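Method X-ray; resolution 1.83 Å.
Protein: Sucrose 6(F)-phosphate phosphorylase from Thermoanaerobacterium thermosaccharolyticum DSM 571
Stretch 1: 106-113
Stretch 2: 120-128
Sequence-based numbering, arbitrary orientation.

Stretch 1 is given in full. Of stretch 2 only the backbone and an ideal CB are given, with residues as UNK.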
# COMPACT_ATOMS: atom_id res chain seq x y z
N SER A 106 1.53 -23.77 4.38
CA SER A 106 0.86 -24.20 3.17
C SER A 106 1.18 -25.67 2.88
O SER A 106 2.21 -26.20 3.30
CB SER A 106 1.28 -23.33 1.99
OG SER A 106 2.67 -23.46 1.75
N ILE A 107 0.28 -26.33 2.14
CA ILE A 107 0.50 -27.72 1.78
C ILE A 107 1.82 -27.85 1.02
O ILE A 107 2.56 -28.82 1.19
CB ILE A 107 -0.69 -28.27 0.97
CG1 ILE A 107 -0.53 -29.78 0.76
CG2 ILE A 107 -0.82 -27.53 -0.37
CD1 ILE A 107 -1.71 -30.44 0.06
N TYR A 108 2.14 -26.85 0.20
CA TYR A 108 3.34 -26.93 -0.63
C TYR A 108 4.58 -27.06 0.24
O TYR A 108 5.42 -27.94 0.02
CB TYR A 108 3.43 -25.68 -1.51
CG TYR A 108 2.14 -25.35 -2.21
CD1 TYR A 108 1.65 -26.16 -3.22
CD2 TYR A 108 1.38 -24.26 -1.81
CE1 TYR A 108 0.45 -25.86 -3.85
CE2 TYR A 108 0.18 -23.96 -2.43
CZ TYR A 108 -0.28 -24.77 -3.44
OH TYR A 108 -1.48 -24.47 -4.05
N PHE A 109 4.71 -26.20 1.25
CA PHE A 109 5.90 -26.25 2.08
C PHE A 109 5.86 -27.37 3.11
O PHE A 109 6.91 -27.95 3.42
CB PHE A 109 6.13 -24.92 2.79
CG PHE A 109 7.50 -24.79 3.37
CD1 PHE A 109 8.59 -24.59 2.53
CD2 PHE A 109 7.72 -24.92 4.72
CE1 PHE A 109 9.87 -24.50 3.05
CE2 PHE A 109 8.99 -24.83 5.24
CZ PHE A 109 10.06 -24.61 4.41
N GLN A 110 4.68 -27.70 3.65
CA GLN A 110 4.63 -28.81 4.60
C GLN A 110 4.97 -30.13 3.91
O GLN A 110 5.59 -31.01 4.52
CB GLN A 110 3.27 -28.86 5.30
CG GLN A 110 3.11 -27.71 6.29
CD GLN A 110 1.91 -27.84 7.20
OE1 GLN A 110 2.05 -27.74 8.43
NE2 GLN A 110 0.74 -28.08 6.63
N ASP A 111 4.55 -30.29 2.65
CA ASP A 111 4.93 -31.49 1.90
C ASP A 111 6.44 -31.53 1.72
O ASP A 111 7.07 -32.58 1.90
CB ASP A 111 4.23 -31.51 0.55
CG ASP A 111 4.34 -32.84 -0.15
OD1 ASP A 111 3.57 -33.76 0.20
OD2 ASP A 111 5.17 -32.97 -1.07
N PHE A 112 7.05 -30.38 1.42
CA PHE A 112 8.49 -30.31 1.27
C PHE A 112 9.21 -30.65 2.57
O PHE A 112 10.21 -31.37 2.57
CB PHE A 112 8.89 -28.90 0.81
CG PHE A 112 10.37 -28.65 0.87
CD1 PHE A 112 11.22 -29.29 -0.02
CD2 PHE A 112 10.91 -27.81 1.82
CE1 PHE A 112 12.58 -29.07 0.04
CE2 PHE A 112 12.27 -27.59 1.88
CZ PHE A 112 13.10 -28.22 0.99
N LEU A 113 8.72 -30.13 3.70
CA LEU A 113 9.37 -30.45 4.97
C LEU A 113 9.24 -31.93 5.30
O LEU A 113 10.09 -32.47 6.01
CB LEU A 113 8.79 -29.61 6.10
CG LEU A 113 9.18 -28.13 6.12
CD1 LEU A 113 8.66 -27.51 7.41
CD2 LEU A 113 10.68 -27.92 5.99
N UNK A 120 7.15 -33.09 -4.71
CA UNK A 120 6.87 -32.48 -6.01
C UNK A 120 6.92 -30.96 -5.95
O UNK A 120 7.02 -30.32 -7.01
CB UNK A 120 5.50 -32.93 -6.52
N UNK A 121 6.86 -30.36 -4.76
CA UNK A 121 6.86 -28.91 -4.61
C UNK A 121 8.21 -28.34 -4.22
O UNK A 121 8.31 -27.13 -4.01
CB UNK A 121 5.82 -28.50 -3.56
N UNK A 122 9.26 -29.17 -4.14
CA UNK A 122 10.55 -28.70 -3.66
C UNK A 122 11.04 -27.49 -4.46
O UNK A 122 11.59 -26.54 -3.89
CB UNK A 122 11.58 -29.83 -3.73
N UNK A 123 10.82 -27.50 -5.78
CA UNK A 123 11.33 -26.46 -6.66
C UNK A 123 10.60 -25.13 -6.50
O UNK A 123 11.05 -24.13 -7.07
CB UNK A 123 11.23 -26.92 -8.11
N UNK A 124 9.49 -25.09 -5.75
CA UNK A 124 8.81 -23.82 -5.53
C UNK A 124 9.57 -22.90 -4.59
O UNK A 124 9.29 -21.70 -4.55
CB UNK A 124 7.41 -24.07 -4.97
N UNK A 125 10.54 -23.43 -3.84
CA UNK A 125 11.22 -22.69 -2.79
C UNK A 125 12.69 -22.50 -3.12
O UNK A 125 13.28 -23.24 -3.91
CB UNK A 125 11.07 -23.41 -1.45
N UNK A 126 13.27 -21.48 -2.51
CA UNK A 126 14.67 -21.11 -2.80
C UNK A 126 15.52 -21.83 -1.76
O UNK A 126 15.97 -21.27 -0.76
CB UNK A 126 14.89 -19.60 -2.76
N UNK A 127 15.72 -23.12 -2.00
CA UNK A 127 16.76 -23.84 -1.27
C UNK A 127 18.11 -23.21 -1.62
O UNK A 127 18.33 -22.78 -2.76
CB UNK A 127 16.74 -25.33 -1.60
N UNK A 128 19.00 -23.12 -0.63
CA UNK A 128 20.19 -22.31 -0.82
C UNK A 128 21.13 -22.87 -1.89
O UNK A 128 22.01 -22.14 -2.36
CB UNK A 128 20.94 -22.18 0.51

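Stretch 1 is a helix from Ile 107 onward, and stretch 2 passes along one side of it. No direct hydrogen bond joins the two, so side-chain packing carries most of the contact.

At position 120, CA-to-CB points sideways, and the ideal CB lies 5.5 Å from Asp 111 OD2. Polar or charged side chains with room to turn away would suit. The residue is Glu 120. Its backbone meets the helix through a water, which donates to Asp 111 OD2 and accepts from Glu 120 N; the water O is 2.4 Å from Asp 111 OD2 and 3.2 Å from Glu 120 N.

Position 121 points toward the helix. Its ideal CB is 3.7 Å from Tyr 108 O, and the surface beyond offers the Tyr 108 ring and the Asp 111 carboxylate. A long or flat side chain could lie along it: aromatic, Met or Leu. The residue is Tyr 121, chi1 m. Its ring presents a face to the edge of Tyr 108, with planes at 82° and Tyr 108 CD1 to Tyr 121 CE1 at 3.6 Å.

At position 122, CA-to-CB runs sideways, and the ideal CB is already 3.8 Å from Phe 112 CD1. A small residue is enough here. Ala 122 packs its methyl on that ring.

Position 123 points away, and nothing of stretch 1 is near its ideal CB. Many residues would do; it is Asp 123.

Position 124 points toward the helix, but its ideal CB has nothing of stretch 1 within 5.5 Å. A long apolar chain could reach the Tyr 108 ring. Met 124 does so: its CE lies over one face, 4.3 Å from the Tyr 108 ring centroid, and its SD is 3.9 Å from Tyr 108 CD1.

Position 125 points toward the helix, with its ideal CB 4.8 Å from Phe 109 CE1. Tyr 108, Phe 109 and Phe 112 offer an apolar surface for Leu, Met or an aromatic. The residue is Phe 125, chi1 m. Its face receives the edge of Phe 109, with planes at 89°. Its tip reaches the helix backbone, with Phe 125 CZ 3.5 Å from Phe 109 N. It meets the Phe 112 ring obliquely.

Position 126 is out of reach, leaving its choice open; it is Ile 126.

Position 127 points sideways, its ideal CB 5.3 Å from Phe 112 CZ. Val, Ile or Thr could touch that ring. Thr 127 does, with CG2 3.8 Å from Phe 112 CZ.

Position 128 is also out of reach; it is Leu 128.

Stretch 2 (120-128) EYADMFITL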
# COMPACT_ATOMS: atom_id res chain seq x y z
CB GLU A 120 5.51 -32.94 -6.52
CG GLU A 120 4.34 -32.52 -5.64
CD GLU A 120 3.00 -32.73 -6.32
OE1 GLU A 120 2.87 -32.35 -7.50
OE2 GLU A 120 2.09 -33.27 -5.67
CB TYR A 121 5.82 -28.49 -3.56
CG TYR A 121 4.44 -29.04 -3.78
CD1 TYR A 121 3.68 -28.63 -4.86
CD2 TYR A 121 3.89 -29.98 -2.92
CE1 TYR A 121 2.41 -29.12 -5.08
CE2 TYR A 121 2.62 -30.48 -3.12
CZ TYR A 121 1.88 -30.05 -4.20
OH TYR A 121 0.61 -30.54 -4.42
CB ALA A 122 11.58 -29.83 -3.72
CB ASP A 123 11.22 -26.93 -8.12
CG ASP A 123 11.96 -26.02 -9.09
OD1 ASP A 123 13.14 -25.71 -8.85
OD2 ASP A 123 11.35 -25.63 -10.11
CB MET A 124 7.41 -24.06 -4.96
CG MET A 124 6.45 -24.73 -5.90
SD MET A 124 4.84 -25.05 -5.15
CE MET A 124 4.22 -23.39 -5.00
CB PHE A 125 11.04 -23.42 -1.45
CG PHE A 125 9.61 -23.82 -1.19
CD1 PHE A 125 8.65 -22.85 -0.93
CD2 PHE A 125 9.22 -25.14 -1.26
CE1 PHE A 125 7.33 -23.21 -0.72
CE2 PHE A 125 7.90 -25.50 -1.06
CZ PHE A 125 6.95 -24.53 -0.80
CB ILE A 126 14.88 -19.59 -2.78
CG1 ILE A 126 13.92 -18.90 -3.76
CG2 ILE A 126 16.32 -19.25 -3.14
CD1 ILE A 126 13.98 -17.37 -3.72
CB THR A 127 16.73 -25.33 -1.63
OG1 THR A 127 16.59 -25.48 -3.04
CG2 THR A 127 15.57 -26.02 -0.92
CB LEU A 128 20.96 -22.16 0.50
CG LEU A 128 20.26 -21.43 1.64
CD1 LEU A 128 21.30 -20.90 2.63
CD2 LEU A 128 19.36 -20.31 1.18
O HOH W 1 5.02 -34.56 -2.90
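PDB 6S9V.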